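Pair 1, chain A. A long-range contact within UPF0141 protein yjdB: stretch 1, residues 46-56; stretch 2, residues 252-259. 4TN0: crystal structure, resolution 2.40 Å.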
# COMPACT_ATOMS: atom_id res chain seq x y z
N TYR A 46 -10.04 13.69 -0.36
CA TYR A 46 -9.20 14.11 -1.47
C TYR A 46 -9.21 13.18 -2.69
O TYR A 46 -9.39 13.64 -3.82
CB TYR A 46 -7.77 14.29 -0.98
CG TYR A 46 -7.66 15.42 0.01
CD1 TYR A 46 -7.75 15.18 1.37
CD2 TYR A 46 -7.51 16.73 -0.43
CE1 TYR A 46 -7.67 16.22 2.28
CE2 TYR A 46 -7.42 17.78 0.48
CZ TYR A 46 -7.51 17.52 1.83
OH TYR A 46 -7.42 18.56 2.73
N THR A 47 -9.00 11.88 -2.47
CA THR A 47 -8.98 10.94 -3.59
C THR A 47 -10.40 10.66 -4.11
O THR A 47 -10.56 10.08 -5.19
CB THR A 47 -8.26 9.60 -3.25
OG1 THR A 47 -8.83 9.00 -2.10
CG2 THR A 47 -6.78 9.84 -2.99
N LYS A 48 -11.43 11.06 -3.36
CA LYS A 48 -12.80 10.98 -3.89
C LYS A 48 -12.94 11.87 -5.12
O LYS A 48 -13.70 11.56 -6.03
CB LYS A 48 -13.85 11.39 -2.86
CG LYS A 48 -14.47 10.25 -2.06
CD LYS A 48 -15.43 10.78 -0.97
CE LYS A 48 -16.12 9.64 -0.22
NZ LYS A 48 -17.16 10.11 0.75
N LYS A 49 -12.21 12.98 -5.13
CA LYS A 49 -12.27 13.94 -6.22
C LYS A 49 -11.51 13.44 -7.46
O LYS A 49 -11.65 14.00 -8.54
CB LYS A 49 -11.74 15.30 -5.75
CG LYS A 49 -12.63 15.86 -4.64
CD LYS A 49 -12.22 17.23 -4.15
CE LYS A 49 -13.06 17.65 -2.93
NZ LYS A 49 -13.01 19.12 -2.64
N ASP A 50 -10.73 12.38 -7.30
CA ASP A 50 -10.00 11.83 -8.43
C ASP A 50 -10.67 10.54 -8.90
O ASP A 50 -10.15 9.84 -9.76
CB ASP A 50 -8.55 11.57 -8.05
CG ASP A 50 -7.80 12.84 -7.71
OD1 ASP A 50 -7.92 13.82 -8.48
OD2 ASP A 50 -7.09 12.88 -6.68
N ASN A 51 -11.84 10.26 -8.32
CA ASN A 51 -12.64 9.07 -8.64
C ASN A 51 -11.83 7.76 -8.65
O ASN A 51 -11.98 6.91 -9.53
CB ASN A 51 -13.35 9.26 -9.98
CG ASN A 51 -14.19 10.52 -10.00
OD1 ASN A 51 -15.25 10.58 -9.37
ND2 ASN A 51 -13.73 11.54 -10.73
N VAL A 52 -10.93 7.63 -7.67
CA VAL A 52 -10.10 6.45 -7.51
C VAL A 52 -10.96 5.20 -7.33
O VAL A 52 -12.12 5.31 -6.92
CB VAL A 52 -9.15 6.62 -6.30
CG1 VAL A 52 -8.26 7.83 -6.50
CG2 VAL A 52 -9.93 6.74 -4.99
N VAL A 53 -10.41 4.04 -7.66
CA VAL A 53 -11.10 2.77 -7.43
C VAL A 53 -10.73 2.22 -6.05
O VAL A 53 -9.55 2.14 -5.71
CB VAL A 53 -10.76 1.71 -8.51
CG1 VAL A 53 -11.41 0.38 -8.18
CG2 VAL A 53 -11.20 2.18 -9.88
N PHE A 54 -11.75 1.84 -5.27
CA PHE A 54 -11.54 1.33 -3.92
C PHE A 54 -12.00 -0.12 -3.76
O PHE A 54 -13.19 -0.43 -3.91
CB PHE A 54 -12.27 2.21 -2.91
CG PHE A 54 -12.20 1.70 -1.49
CD1 PHE A 54 -11.07 1.90 -0.71
CD2 PHE A 54 -13.27 1.02 -0.94
CE1 PHE A 54 -11.02 1.44 0.60
CE2 PHE A 54 -13.21 0.55 0.36
CZ PHE A 54 -12.08 0.76 1.13
N PHE A 55 -11.05 -0.98 -3.41
CA PHE A 55 -11.33 -2.38 -3.16
C PHE A 55 -11.92 -2.57 -1.76
O PHE A 55 -11.23 -2.39 -0.75
CB PHE A 55 -10.04 -3.18 -3.32
CG PHE A 55 -9.51 -3.17 -4.71
CD1 PHE A 55 -8.84 -2.07 -5.20
CD2 PHE A 55 -9.71 -4.26 -5.55
CE1 PHE A 55 -8.36 -2.05 -6.50
CE2 PHE A 55 -9.23 -4.24 -6.84
CZ PHE A 55 -8.56 -3.14 -7.31
N ASP A 56 -13.19 -2.94 -1.69
CA ASP A 56 -13.86 -2.94 -0.40
C ASP A 56 -13.81 -4.28 0.29
O ASP A 56 -14.35 -4.43 1.38
CB ASP A 56 -15.31 -2.48 -0.56
CG ASP A 56 -16.01 -3.15 -1.71
OD1 ASP A 56 -16.30 -4.37 -1.60
OD2 ASP A 56 -16.26 -2.46 -2.74
N HIS A 252 -8.70 -6.52 7.53
CA HIS A 252 -9.44 -5.89 6.44
C HIS A 252 -8.86 -4.49 6.16
O HIS A 252 -9.05 -3.55 6.94
CB HIS A 252 -10.93 -5.81 6.81
CG HIS A 252 -11.82 -5.30 5.71
ND1 HIS A 252 -11.41 -5.19 4.40
CD2 HIS A 252 -13.10 -4.86 5.74
CE1 HIS A 252 -12.40 -4.71 3.67
NE2 HIS A 252 -13.44 -4.50 4.46
N ILE A 253 -8.14 -4.39 5.04
CA ILE A 253 -7.38 -3.19 4.69
C ILE A 253 -7.94 -2.48 3.47
O ILE A 253 -8.62 -3.10 2.65
CB ILE A 253 -5.89 -3.52 4.39
CG1 ILE A 253 -5.81 -4.73 3.45
CG2 ILE A 253 -5.10 -3.77 5.66
CD1 ILE A 253 -4.43 -5.01 2.90
N PRO A 254 -7.62 -1.19 3.32
CA PRO A 254 -7.95 -0.48 2.10
C PRO A 254 -7.00 -0.84 0.96
O PRO A 254 -5.82 -1.11 1.17
CB PRO A 254 -7.77 0.98 2.50
CG PRO A 254 -6.64 0.92 3.46
CD PRO A 254 -6.96 -0.29 4.29
N ALA A 255 -7.54 -0.84 -0.26
CA ALA A 255 -6.70 -0.85 -1.44
C ALA A 255 -7.32 0.14 -2.42
O ALA A 255 -8.55 0.17 -2.59
CB ALA A 255 -6.60 -2.24 -2.04
N ILE A 256 -6.46 0.98 -2.99
CA ILE A 256 -6.89 2.06 -3.87
C ILE A 256 -6.07 2.07 -5.16
O ILE A 256 -4.83 2.03 -5.12
CB ILE A 256 -6.74 3.43 -3.18
CG1 ILE A 256 -7.79 3.60 -2.08
CG2 ILE A 256 -6.83 4.58 -4.19
CD1 ILE A 256 -7.52 4.83 -1.18
N PHE A 257 -6.75 2.14 -6.30
CA PHE A 257 -6.06 2.21 -7.59
C PHE A 257 -6.46 3.42 -8.42
O PHE A 257 -7.63 3.81 -8.46
CB PHE A 257 -6.30 0.95 -8.43
CG PHE A 257 -5.65 1.00 -9.80
CD1 PHE A 257 -4.28 0.83 -9.94
CD2 PHE A 257 -6.41 1.22 -10.94
CE1 PHE A 257 -3.69 0.88 -11.19
CE2 PHE A 257 -5.82 1.27 -12.19
CZ PHE A 257 -4.46 1.10 -12.31
N TRP A 258 -5.47 4.02 -9.06
CA TRP A 258 -5.74 5.08 -10.01
C TRP A 258 -4.80 4.95 -11.21
O TRP A 258 -3.64 4.57 -11.06
CB TRP A 258 -5.59 6.45 -9.37
CG TRP A 258 -5.80 7.58 -10.33
CD1 TRP A 258 -6.97 8.22 -10.59
CD2 TRP A 258 -4.80 8.20 -11.15
NE1 TRP A 258 -6.77 9.20 -11.53
CE2 TRP A 258 -5.45 9.21 -11.88
CE3 TRP A 258 -3.43 8.00 -11.33
CZ2 TRP A 258 -4.77 10.02 -12.79
CZ3 TRP A 258 -2.76 8.81 -12.23
CH2 TRP A 258 -3.43 9.80 -12.95
N SER A 259 -5.31 5.30 -12.38
CA SER A 259 -4.49 5.33 -13.58
C SER A 259 -5.03 6.37 -14.53
O SER A 259 -6.23 6.67 -14.50
CB SER A 259 -4.47 3.97 -14.27
OG SER A 259 -3.54 3.96 -15.33

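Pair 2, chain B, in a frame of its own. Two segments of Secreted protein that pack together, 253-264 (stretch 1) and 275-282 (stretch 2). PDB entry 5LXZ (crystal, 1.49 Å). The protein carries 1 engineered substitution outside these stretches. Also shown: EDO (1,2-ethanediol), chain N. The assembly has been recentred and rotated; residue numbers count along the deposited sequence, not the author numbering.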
# COMPACT_ATOMS: atom_id res chain seq x y z
N THR B 253 -9.34 -7.09 -5.61
CA THR B 253 -10.34 -7.79 -6.45
C THR B 253 -10.56 -9.22 -6.02
O THR B 253 -9.59 -9.95 -5.78
CB THR B 253 -9.83 -7.80 -7.87
OG1 THR B 253 -9.62 -6.43 -8.28
CG2 THR B 253 -10.80 -8.50 -8.80
N LEU B 254 -11.82 -9.61 -5.93
CA LEU B 254 -12.20 -10.97 -5.60
C LEU B 254 -12.40 -11.81 -6.88
O LEU B 254 -12.34 -11.32 -8.00
CB LEU B 254 -13.46 -10.96 -4.75
CG LEU B 254 -13.35 -10.22 -3.41
CD1 LEU B 254 -14.71 -10.23 -2.71
CD2 LEU B 254 -12.32 -10.86 -2.50
N GLY B 255 -12.64 -13.10 -6.70
CA GLY B 255 -12.80 -13.98 -7.85
C GLY B 255 -14.01 -13.66 -8.71
O GLY B 255 -13.97 -13.93 -9.92
N ASP B 256 -15.04 -13.07 -8.13
CA ASP B 256 -16.21 -12.63 -8.88
C ASP B 256 -16.06 -11.25 -9.54
O ASP B 256 -17.01 -10.75 -10.15
CB ASP B 256 -17.48 -12.70 -8.02
CG ASP B 256 -17.42 -11.82 -6.80
OD1 ASP B 256 -16.50 -11.01 -6.65
OD2 ASP B 256 -18.32 -11.95 -5.92
N GLY B 257 -14.90 -10.62 -9.42
CA GLY B 257 -14.64 -9.34 -10.01
C GLY B 257 -15.14 -8.17 -9.14
O GLY B 257 -14.96 -7.01 -9.51
N LYS B 258 -15.75 -8.45 -8.00
CA LYS B 258 -16.14 -7.40 -7.08
C LYS B 258 -14.91 -7.00 -6.27
O LYS B 258 -13.92 -7.73 -6.23
CB LYS B 258 -17.28 -7.87 -6.20
CG LYS B 258 -18.53 -8.20 -7.02
CD LYS B 258 -19.65 -8.56 -6.10
CE LYS B 258 -20.84 -9.04 -6.92
NZ LYS B 258 -21.93 -9.45 -6.00
N ILE B 259 -14.96 -5.82 -5.71
CA ILE B 259 -13.81 -5.25 -4.98
C ILE B 259 -14.06 -5.20 -3.49
O ILE B 259 -15.03 -4.60 -3.03
CB ILE B 259 -13.48 -3.84 -5.46
CG1 ILE B 259 -13.40 -3.76 -6.99
CG2 ILE B 259 -12.21 -3.33 -4.77
CD1 ILE B 259 -12.39 -4.67 -7.63
N LEU B 260 -13.22 -5.90 -2.75
CA LEU B 260 -13.29 -5.94 -1.31
C LEU B 260 -12.52 -4.75 -0.72
O LEU B 260 -11.35 -4.56 -1.05
CB LEU B 260 -12.74 -7.27 -0.83
CG LEU B 260 -12.76 -7.51 0.69
CD1 LEU B 260 -14.14 -7.72 1.22
CD2 LEU B 260 -11.91 -8.72 0.97
N SER B 261 -13.14 -4.05 0.20
CA SER B 261 -12.50 -2.97 0.97
C SER B 261 -12.35 -3.41 2.42
O SER B 261 -13.33 -3.83 3.04
CB SER B 261 -13.29 -1.73 0.85
OG SER B 261 -12.65 -0.73 1.60
N VAL B 262 -11.11 -3.36 2.90
CA VAL B 262 -10.72 -3.87 4.20
C VAL B 262 -9.98 -2.82 4.99
O VAL B 262 -9.04 -2.18 4.49
CB VAL B 262 -9.84 -5.11 4.05
CG1 VAL B 262 -9.44 -5.73 5.36
CG2 VAL B 262 -10.60 -6.15 3.23
N SER B 263 -10.36 -2.74 6.26
CA SER B 263 -9.63 -1.96 7.25
C SER B 263 -9.72 -0.46 7.00
O SER B 263 -10.66 0.02 6.38
CB SER B 263 -8.19 -2.48 7.42
OG SER B 263 -7.62 -1.95 8.65
N GLY B 264 -8.78 0.28 7.56
CA GLY B 264 -8.77 1.72 7.56
C GLY B 264 -9.12 2.30 8.93
O GLY B 264 -9.54 1.60 9.83
N LYS B 275 -15.14 -4.52 9.85
CA LYS B 275 -16.34 -4.35 9.06
C LYS B 275 -15.89 -4.10 7.62
O LYS B 275 -15.36 -3.01 7.31
CB LYS B 275 -17.20 -3.24 9.60
CG LYS B 275 -17.69 -3.51 11.02
CD LYS B 275 -18.56 -2.37 11.53
CE LYS B 275 -19.27 -2.69 12.82
NZ LYS B 275 -20.18 -1.59 13.21
N ASN B 276 -15.94 -5.14 6.80
CA ASN B 276 -15.50 -5.07 5.41
C ASN B 276 -16.67 -4.93 4.46
O ASN B 276 -17.83 -5.25 4.84
CB ASN B 276 -14.68 -6.31 5.12
CG ASN B 276 -13.56 -6.47 6.11
OD1 ASN B 276 -12.86 -5.49 6.38
ND2 ASN B 276 -13.41 -7.63 6.68
N GLU B 277 -16.42 -4.42 3.26
CA GLU B 277 -17.46 -4.19 2.30
C GLU B 277 -17.01 -4.49 0.91
O GLU B 277 -15.82 -4.55 0.63
CB GLU B 277 -18.08 -2.81 2.40
CG GLU B 277 -17.20 -1.63 2.34
CD GLU B 277 -17.97 -0.41 2.93
OE1 GLU B 277 -19.10 -0.07 2.42
OE2 GLU B 277 -17.53 0.20 3.95
N VAL B 278 -17.97 -4.72 0.04
CA VAL B 278 -17.70 -5.11 -1.32
C VAL B 278 -18.36 -4.15 -2.26
O VAL B 278 -19.57 -3.92 -2.13
CB VAL B 278 -18.15 -6.56 -1.58
CG1 VAL B 278 -17.98 -6.91 -3.02
CG2 VAL B 278 -17.41 -7.54 -0.67
N TYR B 279 -17.61 -3.67 -3.24
CA TYR B 279 -18.11 -2.83 -4.32
C TYR B 279 -18.43 -3.72 -5.49
O TYR B 279 -17.57 -4.46 -5.95
CB TYR B 279 -17.03 -1.86 -4.75
CG TYR B 279 -17.42 -0.87 -5.82
CD1 TYR B 279 -18.25 0.20 -5.52
CD2 TYR B 279 -16.97 -0.99 -7.12
CE1 TYR B 279 -18.56 1.13 -6.46
CE2 TYR B 279 -17.26 -0.04 -8.08
CZ TYR B 279 -18.05 1.02 -7.73
OH TYR B 279 -18.30 1.95 -8.71
N ASP B 280 -19.66 -3.62 -6.00
CA ASP B 280 -20.02 -4.31 -7.21
C ASP B 280 -19.92 -3.33 -8.35
O ASP B 280 -20.71 -2.39 -8.44
CB ASP B 280 -21.46 -4.80 -7.06
CG ASP B 280 -21.91 -5.62 -8.24
OD1 ASP B 280 -21.21 -5.64 -9.25
OD2 ASP B 280 -23.00 -6.24 -8.07
N PRO B 281 -18.96 -3.47 -9.27
CA PRO B 281 -18.84 -2.52 -10.38
C PRO B 281 -20.08 -2.42 -11.28
O PRO B 281 -20.30 -1.41 -11.93
CB PRO B 281 -17.64 -3.04 -11.17
CG PRO B 281 -16.91 -3.86 -10.18
CD PRO B 281 -17.89 -4.50 -9.30
N LYS B 282 -20.86 -3.48 -11.27
CA LYS B 282 -22.10 -3.49 -12.10
C LYS B 282 -23.20 -2.64 -11.51
O LYS B 282 -24.06 -2.15 -12.25
CB LYS B 282 -22.61 -4.92 -12.30
CG LYS B 282 -21.67 -5.76 -13.14
CD LYS B 282 -22.18 -7.17 -13.30
CE LYS B 282 -21.36 -7.92 -14.34
NZ LYS B 282 -21.93 -9.30 -14.58
C1 EDO N . -14.04 -15.36 -3.95
O1 EDO N . -12.84 -14.62 -4.30
C2 EDO N . -15.31 -14.52 -4.05
O2 EDO N . -15.45 -13.97 -5.34
O HOH W 1 -12.23 -3.69 8.28

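Antiparallel strands fix the course of the backbone far more tightly than they fix the side chains upon it, and these two contacts illustrate the point. In each, a short strand entered from a loop pairs with a second strand, at an angle of 154° between chain directions in pair 1 and 150° in pair 2. Fourteen central residues superpose with an RMSD of 0.8 Å, although the touching residues are at least 196 positions apart in sequence in pair 1 and as few as 13 apart in pair 2.

The common frame is a ladder of backbone hydrogen bonds. In pair 1, V53(A) and F257(A) bond reciprocally, V53(A) N to F257(A) O and F257(A) N to V53(A) O, both at 2.9 Å. The matching residues I259(B) and Y279(B) do the same, with I259(B) N to Y279(B) O at 3.0 Å and Y279(B) N to I259(B) O at 2.8 Å. Two residues along, F55(A) N reaches A255(A) O at 2.9 Å, as S261(B) N reaches E277(B) O at 2.8 Å; in pair 2 this bond is answered by E277(B) N to S261(B) O at 3.2 Å. Between these rungs lie F54(A) with I256(A) and L260(B) with V278(B), the non-hydrogen-bonded pairs. There the strands draw closest, with CA atoms 4.7 Å apart for F54(A) and I256(A) and 4.5 Å for L260(B) and V278(B), and CA-H...O contacts supplement the ladder.

At this narrow point both proteins use apolar groups of different shape. The F54(A) ring presents its edge to I256(A), CD1 of F54(A) lying 3.9 Å from CG1 of I256(A), and also to P254(A). L260(B), with the same t rotamer at chi1, instead brings a branched tip to V278(B), CD1 of L260(B) to CG2 of V278(B) at 3.8 Å.

The other face diverges more. F55(A) packs its CB 3.8 Å from CB of A255(A) and turns a ring edge toward F257(A), two residues along the same strand from A255(A), with CE1 of F55(A) 4.1 Å from CB of F257(A). In pair 2 the sizes are exchanged: small S261(B) faces long E277(B), whose carboxylate is hydrogen-bonded elsewhere in the structure. An aromatic residue stands at the matching position of both second strands, however, F257(A) matching Y279(B), both with chi1 near 180°.

The strand entrance shows the sharpest change in chemistry. V52(A) places CB 3.7 Å from CG2 of I256(A) and CG1 4.2 Å from CB of W258(A). The superposed K258(B) also makes an apolar contact, its CB lying 3.4 Å from CG1 of V278(B), while its extended chain ends in a long salt bridge, K258(B) NZ to D280(B) OD2 at 4.0 Å. D280(B) occupies the position of W258(A), so where one protein has an apolar contact the other has a charged pairing. The backbone sets where side chains meet; their chemistry remains variable.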